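Local coordinates for nucleotidyltransferase-like protein (Exiguobacterium sibiricum, PDB 3C18) that probably transfers nucleotidyl groups or binds nucleotides, as a nucleotidyltransferase-like protein with a helix-turn-helix domain, at the interface of chains A and B. Sequence-based numbering; all coordinates share one arbitrary frame. Chains: chain A/B, Nucleotidyltransferase-like protein.

Contact 1 and contact 2 lie about 60 Å apart, measured between the centres of their C-alpha atoms, at opposite ends of a two-fold symmetric pair of chains. Both join strands 53-60 and 63-71 of one copy to strands 269-275 and 281-288 of the other. A:Tyr273, A:Val284 and B:Arg64 of contact 1 recur in contact 2 as B:Tyr273, B:Val284 and A:Arg64. Contact 2, the twin patch, keeps the register of A:Glu282 with B:Arg59 two residues further on, through a long backbone bond between B:Val284 and A:His57. Such reciprocal docking suggests a dimer, though crystal packing alone cannot prove one in solution.

Contact 1: the interface of chains A and B. Residues chain A 273, 282, 284; chain B 59, 61, 64.
Strand 281-288 of chain A pairs antiparallel with strand 53-60 of chain B, A:Glu282 N bonding to B:Arg59 O at 3.0 Å and B:Arg59 N returning to A:Glu282 O at 2.9 Å. The side chains of this pair run alongside each other, pointing the same way. B:Arg59 has CG anti to the backbone N (chi1 -179°) and bends at chi3, presenting the NE side of its guanidinium to the carboxylate. B:Arg59 NE reaches A:Glu282 OE1 at 2.9 Å, from above the carboxylate plane, in a salt bridge; B:Arg59 NH2 meets A:Glu282 OE2 at 3.0 Å on its syn side, nearly straight. This side-on grip, one nitrogen to each oxygen, would limit rotation of both groups. One guanidinium face lies nearly parallel to the A:Tyr273 ring, planes 7° apart, with CZ of B:Arg59 3.8 Å from the ring centroid in a cation-pi stack. The phenol OH of A:Tyr273 accepts a bond from B:Arg64 NH1 at 3.0 Å, tilted from that guanidinium plane. A water links A:Glu282 OE1, at 2.7 Å, to the backbone N of B:Asn61. The carboxylate probably offsets the charge of B:Arg59, while the ring covers one face of its guanidinium. In the deposited assembly the patch joins the C-terminal strands of one chain to the nucleotidyltransferase-like region of the other, and may help hold a dimer together.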
ATOM      1  N   TYR A 273       7.974 -32.882  -1.590  1.00 26.27           N
ATOM      2  CA  TYR A 273       8.344 -32.825  -2.974  1.00 25.59           C
ATOM      3  C   TYR A 273       7.766 -34.000  -3.723  1.00 26.56           C
ATOM      4  O   TYR A 273       7.952 -35.123  -3.314  1.00 28.75           O
ATOM      5  CB  TYR A 273       9.846 -32.858  -3.067  1.00 27.79           C
ATOM      6  CG  TYR A 273      10.536 -31.786  -2.257  1.00 26.22           C
ATOM      7  CD1 TYR A 273      10.734 -30.530  -2.769  1.00 25.27           C
ATOM      8  CD2 TYR A 273      10.953 -32.039  -0.957  1.00 27.10           C
ATOM      9  CE1 TYR A 273      11.380 -29.535  -2.020  1.00 26.46           C
ATOM     10  CE2 TYR A 273      11.573 -31.065  -0.207  1.00 31.86           C
ATOM     11  CZ  TYR A 273      11.791 -29.814  -0.749  1.00 29.30           C
ATOM     12  OH  TYR A 273      12.420 -28.837  -0.002  1.00 33.27           O
ATOM     13  N   GLU A 282      10.351 -32.091  -9.826  1.00 20.71           N
ATOM     14  CA  GLU A 282       9.501 -32.202  -8.656  1.00 20.99           C
ATOM     15  C   GLU A 282       8.816 -30.873  -8.382  1.00 20.33           C
ATOM     16  O   GLU A 282       9.370 -29.798  -8.552  1.00 20.91           O
ATOM     17  CB  GLU A 282      10.271 -32.575  -7.405  1.00 21.45           C
ATOM     18  CG  GLU A 282      10.956 -33.905  -7.473  1.00 29.21           C
ATOM     19  CD  GLU A 282      11.980 -34.065  -6.392  1.00 35.75           C
ATOM     20  OE1 GLU A 282      13.067 -33.491  -6.549  1.00 41.27           O
ATOM     21  OE2 GLU A 282      11.717 -34.754  -5.396  1.00 40.07           O
ATOM     22  N   VAL A 284       7.151 -28.684  -5.494  1.00 21.13           N
ATOM     23  CA  VAL A 284       7.132 -28.504  -4.057  1.00 20.35           C
ATOM     24  C   VAL A 284       5.694 -28.411  -3.643  1.00 24.33           C
ATOM     25  O   VAL A 284       4.896 -27.763  -4.316  1.00 24.50           O
ATOM     26  CB  VAL A 284       7.868 -27.247  -3.636  1.00 22.93           C
ATOM     27  CG1 VAL A 284       8.049 -27.236  -2.149  1.00 23.54           C
ATOM     28  CG2 VAL A 284       9.226 -27.185  -4.418  1.00 19.89           C
TER
ATOM     29  N   ARG B  59      11.666 -28.379  -7.516  1.00 27.45           N
ATOM     30  CA  ARG B  59      12.972 -28.905  -7.194  1.00 28.98           C
ATOM     31  C   ARG B  59      13.486 -29.795  -8.334  1.00 29.19           C
ATOM     32  O   ARG B  59      12.786 -30.601  -8.868  1.00 28.04           O
ATOM     33  CB  ARG B  59      12.965 -29.666  -5.884  1.00 26.56           C
ATOM     34  CG  ARG B  59      14.332 -30.178  -5.544  1.00 28.15           C
ATOM     35  CD  ARG B  59      14.452 -30.762  -4.197  1.00 30.75           C
ATOM     36  NE  ARG B  59      13.891 -32.101  -4.128  1.00 31.03           N
ATOM     37  CZ  ARG B  59      13.974 -32.882  -3.064  1.00 32.12           C
ATOM     38  NH1 ARG B  59      14.624 -32.482  -2.004  1.00 40.05           N
ATOM     39  NH2 ARG B  59      13.416 -34.059  -3.057  1.00 29.52           N
ATOM     40  N   ASN B  61      16.494 -32.275  -8.820  1.00 36.61           N
ATOM     41  CA  ASN B  61      17.544 -32.978  -8.088  1.00 40.75           C
ATOM     42  C   ASN B  61      17.604 -32.348  -6.722  1.00 41.28           C
ATOM     43  O   ASN B  61      16.722 -32.565  -5.887  1.00 42.36           O
ATOM     44  CB  ASN B  61      18.882 -32.897  -8.803  1.00 42.19           C
ATOM     45  CG  ASN B  61      18.879 -33.677 -10.125  1.00 49.82           C
ATOM     46  OD1 ASN B  61      18.116 -34.631 -10.303  1.00 50.06           O
ATOM     47  ND2 ASN B  61      19.736 -33.272 -11.053  1.00 62.41           N
ATOM     48  N   ARG B  64      16.506 -26.132  -5.740  1.00 25.22           N
ATOM     49  CA  ARG B  64      15.189 -25.620  -5.540  1.00 25.26           C
ATOM     50  C   ARG B  64      15.034 -24.351  -6.318  1.00 26.44           C
ATOM     51  O   ARG B  64      15.825 -23.442  -6.223  1.00 28.77           O
ATOM     52  CB  ARG B  64      14.888 -25.444  -4.048  1.00 28.34           C
ATOM     53  CG  ARG B  64      14.895 -26.788  -3.323  1.00 25.96           C
ATOM     54  CD  ARG B  64      14.212 -26.761  -2.011  1.00 36.96           C
ATOM     55  NE  ARG B  64      14.885 -25.854  -1.116  1.00 37.30           N
ATOM     56  CZ  ARG B  64      14.466 -25.564   0.114  1.00 49.29           C
ATOM     57  NH1 ARG B  64      13.363 -26.109   0.612  1.00 35.03           N
ATOM     58  NH2 ARG B  64      15.161 -24.712   0.849  1.00 38.69           N
TER
HETATM   59  O   HOH W   1      14.047 -33.761  -9.017  1.00 31.29           O

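Contact 2: the interface of chains A and B. Residues chain A 38, 57, 64; chain B 271, 273, 284, 286.
Strands 269-275 and 281-288 of chain B form the C-terminal beta-hairpin of the helix-turn-helix domain, which may correspond to the wing of a winged helix; it meets strands 53-60 and 63-71 of the nucleotidyltransferase-like region of chain A, with A:Phe38 contributed by a nearby loop. Where the backbones approach, B:Val284 N donates to A:His57 O in a long hydrogen bond of 3.3 Å, straight at the hydrogen but coming from above the carbonyl plane. A water also joins that oxygen to B:Val284 O, so the carbonyl of A:His57 has both a direct and a water-mediated partner across the interface. Beside this link CB of A:His57 packs against CB of B:Val284 at 3.9 Å. The imidazole of A:His57, with CG anti to the carbonyl carbon (chi1 -74°), turns its ND1 to the phenol OH of B:Tyr286, 2.9 Å away in a hydrogen bond whose direction is not decided. The two side chains cross at about a right angle, and CZ of the tyrosine lies at the imidazole edge, in its plane. A:Phe38 reaches the same hydroxyl with its ring tip, CZ lying 4.0 Å from B:Tyr286 OH, while its CE2 lies over one face of the imidazole and supports it from within chain A. Farther along, A:Arg64 bends at chi3 (89°) and brings NE to the phenol OH of B:Tyr273, a hydrogen bond of 3.0 Å; guanidinium and ring planes stand 76° apart, excluding a face-to-face stack. A:Arg64 NH2 is also 3.2 Å from B:Tyr273 OH, so two nitrogens face the hydroxyl, and A:Phe38 CE1 lies over one guanidinium face. NH2 of A:Arg64 also meets the methyl end of B:Ile271, CD1 lying 3.5 Å away. A leucine in place of A:Arg64 would probably leave the B:Tyr273 hydroxyl without this donor and weaken the packing beside B:Ile271. CB of A:Arg64 rests over a face of the A:Phe38 ring, so that A:Arg64, A:Phe38 and A:His57 pack in series.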
ATOM      1  N   PHE A  38     -15.335  20.283   1.426  1.00 37.97           N
ATOM      2  CA  PHE A  38     -16.599  20.781   0.864  1.00 37.92           C
ATOM      3  C   PHE A  38     -17.685  20.731   1.925  1.00 35.13           C
ATOM      4  O   PHE A  38     -17.426  20.335   3.059  1.00 36.36           O
ATOM      5  CB  PHE A  38     -17.009  19.988  -0.388  1.00 36.69           C
ATOM      6  CG  PHE A  38     -16.340  20.468  -1.641  1.00 38.80           C
ATOM      7  CD1 PHE A  38     -15.290  21.360  -1.581  1.00 47.88           C
ATOM      8  CD2 PHE A  38     -16.753  20.041  -2.867  1.00 36.94           C
ATOM      9  CE1 PHE A  38     -14.683  21.812  -2.727  1.00 49.44           C
ATOM     10  CE2 PHE A  38     -16.141  20.489  -4.001  1.00 40.81           C
ATOM     11  CZ  PHE A  38     -15.094  21.368  -3.932  1.00 32.28           C
ATOM     12  N   HIS A  57     -16.867  17.297  -8.624  1.00 28.47           N
ATOM     13  CA  HIS A  57     -17.026  18.483  -7.741  1.00 26.85           C
ATOM     14  C   HIS A  57     -17.957  19.518  -8.344  1.00 26.70           C
ATOM     15  O   HIS A  57     -17.776  19.952  -9.463  1.00 23.79           O
ATOM     16  CB  HIS A  57     -15.688  19.194  -7.480  1.00 28.79           C
ATOM     17  CG  HIS A  57     -14.785  18.472  -6.541  1.00 30.28           C
ATOM     18  ND1 HIS A  57     -13.463  18.829  -6.361  1.00 23.87           N
ATOM     19  CD2 HIS A  57     -14.990  17.380  -5.772  1.00 34.92           C
ATOM     20  CE1 HIS A  57     -12.911  18.009  -5.484  1.00 29.81           C
ATOM     21  NE2 HIS A  57     -13.820  17.134  -5.096  1.00 26.35           N
ATOM     22  N   ARG A  64     -21.185  23.718  -1.876  1.00 32.55           N
ATOM     23  CA  ARG A  64     -20.135  22.937  -2.545  1.00 31.94           C
ATOM     24  C   ARG A  64     -20.293  21.479  -2.202  1.00 30.98           C
ATOM     25  O   ARG A  64     -20.354  21.085  -1.037  1.00 28.66           O
ATOM     26  CB  ARG A  64     -18.743  23.414  -2.144  1.00 33.16           C
ATOM     27  CG  ARG A  64     -18.479  24.830  -2.524  1.00 32.85           C
ATOM     28  CD  ARG A  64     -17.312  25.395  -1.770  1.00 43.15           C
ATOM     29  NE  ARG A  64     -16.039  25.164  -2.439  1.00 53.39           N
ATOM     30  CZ  ARG A  64     -14.855  25.218  -1.833  1.00 62.29           C
ATOM     31  NH1 ARG A  64     -14.778  25.471  -0.531  1.00 69.03           N
ATOM     32  NH2 ARG A  64     -13.745  24.993  -2.523  1.00 68.67           N
TER
ATOM     33  N   ILE B 271      -8.664  27.931  -8.164  1.00 32.55           N
ATOM     34  CA  ILE B 271     -10.021  27.344  -8.145  1.00 33.20           C
ATOM     35  C   ILE B 271     -11.035  28.364  -8.634  1.00 34.09           C
ATOM     36  O   ILE B 271     -11.010  29.541  -8.247  1.00 32.71           O
ATOM     37  CB  ILE B 271     -10.444  26.858  -6.730  1.00 34.79           C
ATOM     38  CG1 ILE B 271     -11.732  26.032  -6.823  1.00 31.48           C
ATOM     39  CG2 ILE B 271     -10.665  28.040  -5.806  1.00 35.60           C
ATOM     40  CD1 ILE B 271     -12.094  25.329  -5.551  1.00 29.56           C
ATOM     41  N   TYR B 273     -15.265  28.542 -10.706  1.00 29.22           N
ATOM     42  CA  TYR B 273     -16.569  27.895 -10.807  1.00 30.00           C
ATOM     43  C   TYR B 273     -17.210  28.243 -12.109  1.00 32.02           C
ATOM     44  O   TYR B 273     -17.340  29.416 -12.431  1.00 33.55           O
ATOM     45  CB  TYR B 273     -17.446  28.289  -9.616  1.00 31.71           C
ATOM     46  CG  TYR B 273     -16.818  27.975  -8.272  1.00 29.19           C
ATOM     47  CD1 TYR B 273     -15.986  28.884  -7.640  1.00 33.08           C
ATOM     48  CD2 TYR B 273     -17.043  26.761  -7.654  1.00 31.38           C
ATOM     49  CE1 TYR B 273     -15.415  28.592  -6.424  1.00 34.85           C
ATOM     50  CE2 TYR B 273     -16.494  26.458  -6.448  1.00 31.35           C
ATOM     51  CZ  TYR B 273     -15.662  27.375  -5.833  1.00 28.98           C
ATOM     52  OH  TYR B 273     -15.100  27.068  -4.620  1.00 34.42           O
ATOM     53  N   VAL B 284     -16.769  22.902 -10.435  1.00 28.79           N
ATOM     54  CA  VAL B 284     -15.571  23.516  -9.846  1.00 28.90           C
ATOM     55  C   VAL B 284     -14.449  23.233 -10.825  1.00 28.80           C
ATOM     56  O   VAL B 284     -14.321  22.124 -11.350  1.00 29.72           O
ATOM     57  CB  VAL B 284     -15.252  22.979  -8.419  1.00 26.87           C
ATOM     58  CG1 VAL B 284     -14.099  23.760  -7.786  1.00 31.86           C
ATOM     59  CG2 VAL B 284     -16.479  23.082  -7.537  1.00 26.03           C
ATOM     60  N   TYR B 286     -10.211  23.856 -12.007  1.00 29.68           N
ATOM     61  CA  TYR B 286      -8.869  24.004 -11.435  1.00 30.65           C
ATOM     62  C   TYR B 286      -7.876  24.288 -12.520  1.00 30.68           C
ATOM     63  O   TYR B 286      -7.901  23.670 -13.567  1.00 30.87           O
ATOM     64  CB  TYR B 286      -8.457  22.720 -10.697  1.00 29.53           C
ATOM     65  CG  TYR B 286      -9.424  22.319  -9.598  1.00 28.07           C
ATOM     66  CD1 TYR B 286      -9.373  22.915  -8.356  1.00 35.12           C
ATOM     67  CD2 TYR B 286     -10.398  21.352  -9.815  1.00 31.38           C
ATOM     68  CE1 TYR B 286     -10.251  22.573  -7.356  1.00 31.56           C
ATOM     69  CE2 TYR B 286     -11.301  21.018  -8.810  1.00 34.60           C
ATOM     70  CZ  TYR B 286     -11.211  21.635  -7.594  1.00 29.71           C
ATOM     71  OH  TYR B 286     -12.070  21.305  -6.596  1.00 29.35           O
TER
HETATM   72  O   HOH W   2     -15.540  19.818 -10.941  1.00 32.00           O